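Local coordinates for protein polysaccharide deacetylase (Bacillus anthracis, PDB 2J13) that probably removes acetyl groups from peptidoglycan of the bacterial cell wall, as a zinc-binding carbohydrate esterase of family 4, at residues 72-77 and 97-102. Residues are numbered along the deposited sequence; the frame is centred on the assembly and turned at random.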
# COMPACT_ATOMS: atom_id res chain seq x y z
N LYS A 72 -6.11 -14.04 -10.15
CA LYS A 72 -7.58 -13.94 -10.14
C LYS A 72 -8.05 -12.56 -9.67
O LYS A 72 -9.00 -12.02 -10.23
CB LYS A 72 -8.18 -15.06 -9.28
CG LYS A 72 -8.09 -16.45 -9.92
CD LYS A 72 -8.25 -17.55 -8.88
CE LYS A 72 -8.97 -18.79 -9.42
NZ LYS A 72 -9.38 -19.74 -8.34
N ILE A 73 -7.37 -11.98 -8.66
CA ILE A 73 -7.61 -10.58 -8.26
C ILE A 73 -7.38 -9.65 -9.44
O ILE A 73 -8.19 -8.77 -9.74
CB ILE A 73 -6.68 -10.16 -7.06
CG1 ILE A 73 -7.11 -10.87 -5.79
CG2 ILE A 73 -6.68 -8.67 -6.84
CD1 ILE A 73 -8.41 -10.49 -5.26
N LEU A 74 -6.25 -9.84 -10.12
CA LEU A 74 -5.91 -8.97 -11.23
C LEU A 74 -6.96 -9.10 -12.34
O LEU A 74 -7.32 -8.13 -12.95
CB LEU A 74 -4.51 -9.29 -11.76
CG LEU A 74 -3.37 -8.74 -10.86
CD1 LEU A 74 -2.05 -9.40 -11.18
CD2 LEU A 74 -3.28 -7.22 -11.03
N ASP A 75 -7.45 -10.31 -12.54
CA ASP A 75 -8.51 -10.52 -13.57
C ASP A 75 -9.77 -9.69 -13.23
O ASP A 75 -10.39 -9.08 -14.11
CB ASP A 75 -8.87 -12.00 -13.67
CG ASP A 75 -7.78 -12.86 -14.30
OD1 ASP A 75 -6.88 -12.34 -14.99
OD2 ASP A 75 -7.85 -14.11 -14.13
N VAL A 76 -10.19 -9.74 -11.97
CA VAL A 76 -11.32 -8.94 -11.50
C VAL A 76 -11.06 -7.44 -11.72
O VAL A 76 -11.89 -6.73 -12.25
CB VAL A 76 -11.68 -9.22 -10.04
CG1 VAL A 76 -12.70 -8.22 -9.55
CG2 VAL A 76 -12.17 -10.65 -9.83
N LEU A 77 -9.90 -6.94 -11.31
CA LEU A 77 -9.62 -5.51 -11.45
C LEU A 77 -9.64 -5.04 -12.91
O LEU A 77 -10.07 -3.93 -13.21
CB LEU A 77 -8.25 -5.20 -10.80
CG LEU A 77 -8.20 -5.43 -9.29
CD1 LEU A 77 -6.71 -5.23 -8.79
CD2 LEU A 77 -9.15 -4.50 -8.58
N LYS A 97 7.83 -12.69 -10.76
CA LYS A 97 8.06 -11.65 -11.76
C LYS A 97 6.89 -11.50 -12.73
O LYS A 97 6.59 -10.40 -13.14
CB LYS A 97 9.37 -11.86 -12.54
CG LYS A 97 10.11 -10.54 -12.80
CD LYS A 97 11.06 -10.58 -13.99
CE LYS A 97 12.36 -11.28 -13.66
NZ LYS A 97 13.16 -10.62 -12.60
N ASP A 98 6.24 -12.59 -13.10
CA ASP A 98 5.15 -12.50 -14.06
C ASP A 98 3.94 -11.72 -13.54
O ASP A 98 3.38 -10.91 -14.26
CB ASP A 98 4.77 -13.90 -14.55
CG ASP A 98 5.83 -14.51 -15.44
OD1 ASP A 98 6.66 -13.76 -16.01
OD2 ASP A 98 5.83 -15.75 -15.56
N LEU A 99 3.58 -11.94 -12.28
CA LEU A 99 2.50 -11.18 -11.64
C LEU A 99 2.88 -9.70 -11.52
O LEU A 99 2.06 -8.82 -11.77
CB LEU A 99 2.11 -11.78 -10.29
CG LEU A 99 1.27 -13.06 -10.39
CD1 LEU A 99 1.19 -13.74 -9.02
CD2 LEU A 99 -0.12 -12.78 -10.96
N LEU A 100 4.14 -9.42 -11.18
CA LEU A 100 4.63 -8.06 -11.12
C LEU A 100 4.45 -7.32 -12.45
O LEU A 100 4.00 -6.19 -12.50
CB LEU A 100 6.08 -8.11 -10.67
CG LEU A 100 6.74 -6.88 -10.08
CD1 LEU A 100 6.15 -6.49 -8.73
CD2 LEU A 100 8.21 -7.20 -9.96
N LEU A 101 4.78 -8.00 -13.56
CA LEU A 101 4.61 -7.44 -14.86
C LEU A 101 3.14 -7.21 -15.21
O LEU A 101 2.82 -6.24 -15.88
CB LEU A 101 5.32 -8.32 -15.90
CG LEU A 101 6.83 -8.21 -15.73
CD1 LEU A 101 7.54 -9.27 -16.57
CD2 LEU A 101 7.29 -6.82 -16.15
N ARG A 102 2.25 -8.09 -14.76
CA ARG A 102 0.79 -7.84 -14.91
C ARG A 102 0.39 -6.57 -14.18
O ARG A 102 -0.42 -5.79 -14.64
CB ARG A 102 -0.04 -9.00 -14.37
CG ARG A 102 -0.01 -10.27 -15.23
CD ARG A 102 -1.14 -11.20 -14.91
NE ARG A 102 -2.43 -10.60 -15.20
CZ ARG A 102 -3.59 -11.09 -14.79
NH1 ARG A 102 -3.65 -12.20 -14.08
NH2 ARG A 102 -4.72 -10.46 -15.08
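Leu74 and Arg102 bring segments 72-77 and 97-102, from helices 70-80 and 97-105, nearest each other, their CA atoms 7.7 Å apart. The two short axes run almost parallel, 12° apart and no closer than 11.2 Å, so side chains must fill the gap. From the first helix Leu74 reaches across, and Arg102 from the second slides past it in the opposite direction. CD1 of Leu74 touches CB of Arg102 at 3.8 Å and CD2 of Leu99 at 3.9 Å. The guanidinium of Arg102 travels on to the far helix, and CB of Leu74 lies over one face, 3.4 Å above the guanidinium plane and offset toward its rim. A bend at chi3 in the otherwise extended chain of Arg102 turns this flat group toward Asp75. There NH2 forms a salt bridge with OD1 of Asp75 at 2.9 Å, meeting the oxygen on its anti side but tilted 27° out of the carboxylate plane. The two planes are turned 38° against each other, and a weak second bond runs from NH1 to the same OD1 at 3.4 Å. Glu106, one turn further along, takes NE in another salt bridge, and the carbonyl oxygen of Gly71 accepts from NH1; with partners at all three nitrogens, the guanidinium is held against rotation. Both helices pack on the parallel strands of the NodB homology domain, which in family 4 esterases form a distorted beta/alpha barrel, Leu74 and Leu77 touching Phe86 of strand 84-88 and Leu100 touching Val88. Helix 70-80 is flanked by helix 217-230 through Ile73 and Val76, helix 97-105 by helix 125-143 through Leu100.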